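Local coordinates for hypothetical protein, similar to alpha-acetolactate decarboxylase (Staphylococcus aureus subsp. aureus, PDB 1XV2) that probably catalyses the zinc-dependent decarboxylation of alpha-acetolactate to acetoin, at residues L31-L42 / E72-F82. Numbering follows the deposited sequence.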
ATOM      1  N   LEU A  31      -1.007  10.942 -15.287  1.00 21.09           N
ATOM      2  CA  LEU A  31      -2.026  10.439 -14.372  1.00 20.85           C
ATOM      3  C   LEU A  31      -3.295  10.051 -15.133  1.00 19.81           C
ATOM      4  O   LEU A  31      -3.896   9.009 -14.869  1.00 19.98           O
ATOM      5  CB  LEU A  31      -2.354  11.497 -13.314  1.00 20.17           C
ATOM      6  CG  LEU A  31      -1.727  11.279 -11.935  1.00 23.23           C
ATOM      7  CD1 LEU A  31      -2.383  10.079 -11.264  1.00 21.71           C
ATOM      8  CD2 LEU A  31      -0.231  11.067 -12.063  1.00 22.41           C
ATOM      9  N   LEU A  32      -3.693  10.892 -16.082  1.00 20.37           N
ATOM     10  CA  LEU A  32      -4.885  10.638 -16.873  1.00 20.57           C
ATOM     11  C   LEU A  32      -4.792   9.330 -17.647  1.00 22.83           C
ATOM     12  O   LEU A  32      -5.809   8.765 -18.048  1.00 21.46           O
ATOM     13  CB  LEU A  32      -5.138  11.804 -17.829  1.00 21.14           C
ATOM     14  CG  LEU A  32      -5.766  13.036 -17.171  1.00 21.93           C
ATOM     15  CD1 LEU A  32      -5.921  14.153 -18.188  1.00 23.61           C
ATOM     16  CD2 LEU A  32      -7.125  12.653 -16.593  1.00 22.40           C
ATOM     17  N   GLU A  33      -3.572   8.847 -17.857  1.00 24.11           N
ATOM     18  CA  GLU A  33      -3.381   7.589 -18.566  1.00 26.28           C
ATOM     19  C   GLU A  33      -3.928   6.442 -17.722  1.00 25.61           C
ATOM     20  O   GLU A  33      -4.294   5.390 -18.252  1.00 25.56           O
ATOM     21  CB  GLU A  33      -1.894   7.347 -18.858  1.00 29.42           C
ATOM     22  CG  GLU A  33      -1.302   8.218 -19.961  1.00 35.17           C
ATOM     23  CD  GLU A  33      -2.000   8.029 -21.304  1.00 39.33           C
ATOM     24  OE1 GLU A  33      -3.103   8.591 -21.493  1.00 39.26           O
ATOM     25  OE2 GLU A  33      -1.449   7.310 -22.169  1.00 42.19           O
ATOM     26  N   HIS A  34      -3.990   6.651 -16.408  1.00 23.48           N
ATOM     27  CA  HIS A  34      -4.483   5.624 -15.497  1.00 23.49           C
ATOM     28  C   HIS A  34      -5.927   5.812 -15.032  1.00 22.45           C
ATOM     29  O   HIS A  34      -6.464   4.956 -14.335  1.00 23.88           O
ATOM     30  CB  HIS A  34      -3.583   5.526 -14.259  1.00 22.99           C
ATOM     31  CG  HIS A  34      -2.182   5.090 -14.558  1.00 24.08           C
ATOM     32  ND1 HIS A  34      -1.201   5.965 -14.976  1.00 24.43           N
ATOM     33  CD2 HIS A  34      -1.595   3.871 -14.493  1.00 22.15           C
ATOM     34  CE1 HIS A  34      -0.071   5.304 -15.152  1.00 24.68           C
ATOM     35  NE2 HIS A  34      -0.283   4.033 -14.866  1.00 23.03           N
ATOM     36  N   GLY A  35      -6.561   6.919 -15.406  1.00 22.59           N
ATOM     37  CA  GLY A  35      -7.934   7.120 -14.975  1.00 21.74           C
ATOM     38  C   GLY A  35      -8.643   8.343 -15.515  1.00 21.80           C
ATOM     39  O   GLY A  35      -8.089   9.103 -16.311  1.00 20.89           O
ATOM     40  N   ASN A  36      -9.884   8.526 -15.067  1.00 22.04           N
ATOM     41  CA  ASN A  36     -10.714   9.650 -15.480  1.00 21.06           C
ATOM     42  C   ASN A  36     -11.439  10.284 -14.292  1.00 20.18           C
ATOM     43  O   ASN A  36     -12.155  11.276 -14.446  1.00 18.78           O
ATOM     44  CB  ASN A  36     -11.744   9.192 -16.511  1.00 22.88           C
ATOM     45  CG  ASN A  36     -12.487   7.948 -16.074  1.00 24.50           C
ATOM     46  OD1 ASN A  36     -12.952   7.853 -14.938  1.00 25.23           O
ATOM     47  ND2 ASN A  36     -12.611   6.987 -16.980  1.00 26.71           N
ATOM     48  N   LEU A  37     -11.254   9.706 -13.111  1.00 18.83           N
ATOM     49  CA  LEU A  37     -11.881  10.221 -11.902  1.00 18.21           C
ATOM     50  C   LEU A  37     -10.920  10.109 -10.729  1.00 17.61           C
ATOM     51  O   LEU A  37     -10.374   9.038 -10.464  1.00 15.66           O
ATOM     52  CB  LEU A  37     -13.166   9.444 -11.595  1.00 18.80           C
ATOM     53  CG  LEU A  37     -13.905   9.813 -10.304  1.00 18.86           C
ATOM     54  CD1 LEU A  37     -15.384   9.508 -10.459  1.00 20.67           C
ATOM     55  CD2 LEU A  37     -13.310   9.054  -9.129  1.00 18.11           C
ATOM     56  N   GLY A  38     -10.714  11.221 -10.027  1.00 16.90           N
ATOM     57  CA  GLY A  38      -9.805  11.201  -8.898  1.00 15.86           C
ATOM     58  C   GLY A  38      -9.525  12.557  -8.283  1.00 14.54           C
ATOM     59  O   GLY A  38     -10.192  13.551  -8.572  1.00 14.59           O
ATOM     60  N   ILE A  39      -8.508  12.588  -7.433  1.00 12.67           N
ATOM     61  CA  ILE A  39      -8.121  13.797  -6.731  1.00 13.07           C
ATOM     62  C   ILE A  39      -6.604  13.902  -6.675  1.00 13.49           C
ATOM     63  O   ILE A  39      -5.898  12.905  -6.816  1.00 14.07           O
ATOM     64  CB  ILE A  39      -8.647  13.767  -5.290  1.00 13.61           C
ATOM     65  CG1 ILE A  39      -8.028  12.573  -4.553  1.00 15.71           C
ATOM     66  CG2 ILE A  39     -10.160  13.644  -5.293  1.00 13.47           C
ATOM     67  CD1 ILE A  39      -8.558  12.364  -3.158  1.00 17.01           C
ATOM     68  N   ALA A  40      -6.110  15.113  -6.446  1.00 14.51           N
ATOM     69  CA  ALA A  40      -4.676  15.348  -6.353  1.00 14.17           C
ATOM     70  C   ALA A  40      -4.407  16.801  -5.993  1.00 14.24           C
ATOM     71  O   ALA A  40      -5.293  17.523  -5.534  1.00 13.21           O
ATOM     72  CB  ALA A  40      -3.997  15.002  -7.686  1.00 12.89           C
ATOM     73  N   THR A  41      -3.162  17.214  -6.191  1.00 14.33           N
ATOM     74  CA  THR A  41      -2.745  18.579  -5.941  1.00 14.83           C
ATOM     75  C   THR A  41      -1.529  18.812  -6.828  1.00 17.23           C
ATOM     76  O   THR A  41      -1.025  17.870  -7.448  1.00 17.71           O
ATOM     77  CB  THR A  41      -2.393  18.810  -4.460  1.00 15.96           C
ATOM     78  OG1 THR A  41      -1.948  20.163  -4.288  1.00 15.63           O
ATOM     79  CG2 THR A  41      -1.316  17.835  -3.994  1.00 15.13           C
ATOM     80  N   LEU A  42      -1.067  20.054  -6.912  1.00 16.40           N
ATOM     81  CA  LEU A  42       0.082  20.358  -7.759  1.00 16.46           C
ATOM     82  C   LEU A  42       1.372  20.518  -6.968  1.00 15.87           C
ATOM     83  O   LEU A  42       1.379  20.419  -5.745  1.00 16.09           O
ATOM     84  CB  LEU A  42      -0.186  21.634  -8.562  1.00 16.18           C
ATOM     85  CG  LEU A  42      -1.433  21.617  -9.450  1.00 15.56           C
ATOM     86  CD1 LEU A  42      -1.525  22.927 -10.206  1.00 16.24           C
ATOM     87  CD2 LEU A  42      -1.369  20.443 -10.420  1.00 16.65           C
ATOM     88  N   GLU A  72       1.389  20.070 -16.043  1.00 22.02           N
ATOM     89  CA  GLU A  72       1.632  20.418 -14.647  1.00 20.29           C
ATOM     90  C   GLU A  72       2.046  19.159 -13.896  1.00 18.84           C
ATOM     91  O   GLU A  72       1.602  18.063 -14.228  1.00 18.32           O
ATOM     92  CB  GLU A  72       0.373  21.012 -14.003  1.00 19.69           C
ATOM     93  CG  GLU A  72      -0.112  22.307 -14.640  1.00 20.09           C
ATOM     94  CD  GLU A  72      -1.008  22.079 -15.841  1.00 20.05           C
ATOM     95  OE1 GLU A  72      -1.082  20.931 -16.331  1.00 17.11           O
ATOM     96  OE2 GLU A  72      -1.641  23.057 -16.297  1.00 20.91           O
ATOM     97  N   LYS A  73       2.897  19.316 -12.890  1.00 18.88           N
ATOM     98  CA  LYS A  73       3.361  18.172 -12.112  1.00 20.83           C
ATOM     99  C   LYS A  73       2.600  18.025 -10.792  1.00 19.39           C
ATOM    100  O   LYS A  73       2.102  19.005 -10.240  1.00 18.71           O
ATOM    101  CB  LYS A  73       4.865  18.301 -11.842  1.00 22.16           C
ATOM    102  CG  LYS A  73       5.725  18.126 -13.089  1.00 27.54           C
ATOM    103  CD  LYS A  73       7.215  18.203 -12.782  1.00 31.00           C
ATOM    104  CE  LYS A  73       7.631  19.604 -12.349  1.00 34.68           C
ATOM    105  NZ  LYS A  73       9.111  19.721 -12.151  1.00 36.19           N
ATOM    106  N   VAL A  74       2.512  16.793 -10.298  1.00 19.75           N
ATOM    107  CA  VAL A  74       1.817  16.505  -9.044  1.00 18.99           C
ATOM    108  C   VAL A  74       2.699  15.666  -8.118  1.00 17.82           C
ATOM    109  O   VAL A  74       3.433  14.792  -8.570  1.00 17.37           O
ATOM    110  CB  VAL A  74       0.497  15.736  -9.300  1.00 18.23           C
ATOM    111  CG1 VAL A  74      -0.396  16.539 -10.229  1.00 18.63           C
ATOM    112  CG2 VAL A  74       0.791  14.373  -9.901  1.00 20.63           C
ATOM    113  N   PRO A  75       2.644  15.936  -6.805  1.00 17.44           N
ATOM    114  CA  PRO A  75       3.438  15.201  -5.816  1.00 15.68           C
ATOM    115  C   PRO A  75       2.665  14.026  -5.219  1.00 15.94           C
ATOM    116  O   PRO A  75       3.258  13.102  -4.658  1.00 16.44           O
ATOM    117  CB  PRO A  75       3.739  16.268  -4.778  1.00 14.10           C
ATOM    118  CG  PRO A  75       2.446  17.016  -4.736  1.00 17.11           C
ATOM    119  CD  PRO A  75       2.071  17.155  -6.205  1.00 17.06           C
ATOM    120  N   TYR A  76       1.339  14.077  -5.346  1.00 15.84           N
ATOM    121  CA  TYR A  76       0.451  13.039  -4.828  1.00 14.53           C
ATOM    122  C   TYR A  76      -0.883  13.042  -5.566  1.00 13.41           C
ATOM    123  O   TYR A  76      -1.543  14.072  -5.666  1.00 15.31           O
ATOM    124  CB  TYR A  76       0.201  13.248  -3.331  1.00 14.24           C
ATOM    125  CG  TYR A  76      -0.750  12.233  -2.726  1.00 14.56           C
ATOM    126  CD1 TYR A  76      -0.597  10.871  -2.976  1.00 14.83           C
ATOM    127  CD2 TYR A  76      -1.795  12.635  -1.895  1.00 16.48           C
ATOM    128  CE1 TYR A  76      -1.457   9.932  -2.418  1.00 16.28           C
ATOM    129  CE2 TYR A  76      -2.663  11.702  -1.326  1.00 16.80           C
ATOM    130  CZ  TYR A  76      -2.488  10.354  -1.593  1.00 17.13           C
ATOM    131  OH  TYR A  76      -3.341   9.421  -1.041  1.00 20.70           O
ATOM    132  N   ALA A  77      -1.282  11.882  -6.073  1.00 13.95           N
ATOM    133  CA  ALA A  77      -2.530  11.769  -6.817  1.00 14.39           C
ATOM    134  C   ALA A  77      -3.141  10.374  -6.734  1.00 14.16           C
ATOM    135  O   ALA A  77      -2.428   9.381  -6.630  1.00 13.13           O
ATOM    136  CB  ALA A  77      -2.289  12.128  -8.278  1.00 15.99           C
ATOM    137  N   SER A  78      -4.470  10.318  -6.782  1.00 14.54           N
ATOM    138  CA  SER A  78      -5.209   9.062  -6.755  1.00 16.33           C
ATOM    139  C   SER A  78      -6.190   9.135  -7.916  1.00 16.26           C
ATOM    140  O   SER A  78      -6.913  10.125  -8.054  1.00 17.74           O
ATOM    141  CB  SER A  78      -5.977   8.914  -5.440  1.00 18.42           C
ATOM    142  OG  SER A  78      -5.092   8.919  -4.333  1.00 23.44           O
ATOM    143  N   ILE A  79      -6.221   8.102  -8.754  1.00 15.66           N
ATOM    144  CA  ILE A  79      -7.116   8.116  -9.906  1.00 15.44           C
ATOM    145  C   ILE A  79      -7.599   6.723 -10.303  1.00 14.94           C
ATOM    146  O   ILE A  79      -6.997   5.716  -9.944  1.00 13.18           O
ATOM    147  CB  ILE A  79      -6.420   8.774 -11.119  1.00 16.32           C
ATOM    148  CG1 ILE A  79      -7.462   9.300 -12.103  1.00 15.99           C
ATOM    149  CG2 ILE A  79      -5.513   7.758 -11.811  1.00 15.59           C
ATOM    150  CD1 ILE A  79      -6.874  10.160 -13.215  1.00 18.13           C
ATOM    151  N   THR A  80      -8.696   6.673 -11.051  1.00 16.61           N
ATOM    152  CA  THR A  80      -9.243   5.397 -11.483  1.00 17.64           C
ATOM    153  C   THR A  80     -10.127   5.532 -12.714  1.00 18.74           C
ATOM    154  O   THR A  80     -10.619   6.619 -13.023  1.00 17.81           O
ATOM    155  CB  THR A  80     -10.097   4.757 -10.368  1.00 18.27           C
ATOM    156  OG1 THR A  80     -10.491   3.437 -10.760  1.00 18.25           O
ATOM    157  CG2 THR A  80     -11.351   5.592 -10.116  1.00 18.16           C
ATOM    158  N   ASN A  81     -10.291   4.423 -13.428  1.00 21.77           N
ATOM    159  CA  ASN A  81     -11.170   4.373 -14.590  1.00 23.84           C
ATOM    160  C   ASN A  81     -12.483   3.997 -13.926  1.00 23.85           C
ATOM    161  O   ASN A  81     -12.780   2.817 -13.743  1.00 24.02           O
ATOM    162  CB  ASN A  81     -10.745   3.269 -15.560  1.00 27.13           C
ATOM    163  CG  ASN A  81      -9.448   3.584 -16.266  1.00 31.11           C
ATOM    164  OD1 ASN A  81      -9.311   4.637 -16.894  1.00 32.20           O
ATOM    165  ND2 ASN A  81      -8.485   2.670 -16.174  1.00 33.03           N
ATOM    166  N   PHE A  82     -13.250   5.010 -13.541  1.00 25.01           N
ATOM    167  CA  PHE A  82     -14.507   4.798 -12.839  1.00 25.29           C
ATOM    168  C   PHE A  82     -15.544   3.950 -13.556  1.00 25.85           C
ATOM    169  O   PHE A  82     -16.052   4.319 -14.610  1.00 25.23           O
ATOM    170  CB  PHE A  82     -15.134   6.139 -12.457  1.00 24.66           C
ATOM    171  CG  PHE A  82     -16.187   6.025 -11.393  1.00 25.46           C
ATOM    172  CD1 PHE A  82     -15.864   5.525 -10.136  1.00 24.74           C
ATOM    173  CD2 PHE A  82     -17.504   6.396 -11.650  1.00 26.51           C
ATOM    174  CE1 PHE A  82     -16.838   5.394  -9.146  1.00 25.23           C
ATOM    175  CE2 PHE A  82     -18.485   6.270 -10.667  1.00 24.30           C
ATOM    176  CZ  PHE A  82     -18.150   5.767  -9.413  1.00 25.16           C
TER
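Ile79 packs its side chain against the backbone of the turn joining helix 28-32 to strand 37-42. Its CG1 is anti to the backbone N (chi1 -157°), which carries Ile79 CD1 to 3.4 Å from Gly35 C, while CG2 meets His34 CB and Leu31 CD1. A branched, purely apolar chain suits this buried spot, and Gly35, lacking a side chain, lets the turn pass close against Ile79. Further along the same face Leu31 CD1 touches Ala77 CB at 3.6 Å, and the CB methyls of Ala40 and Ala77 press together at 3.4 Å, tighter than two methyls normally sit; they are small enough to meet between the strands with Leu31 still packed on Ala77. Phe51 and Val49 of the adjoining strand 48-52 extend this apolar layer.

Strands 37-42 and 77-80 are antiparallel neighbours in a mixed sheet, and Ile39 and Ser78 exchange a pair of backbone hydrogen bonds. At the start of the pairing, a classic beta bulge sets two residues, Asn36 and Leu37, opposite the single Thr80, whose O accepts from Asn36 N (2.9 Å) and Leu37 N (3.2 Å). On the other face, the side chain of Ile39 comes about 5 Å from the bound zinc ion, as an apolar neighbour of a site whose metal is held by His176, His178 and His189. Leu37 CD1 rests over one face of the Phe82 ring, 4.0 Å from its centroid, a CH-pi contact that ties the partly exposed Phe82 to the strand.

The fit slackens toward solvent at exposed Asn81 and partly exposed Asn36. Here the short amide of Asn36 holds its OD1 next to the bulge, where it accepts from Phe82 N at 3.2 Å, the donor tilted 25° from the amide plane.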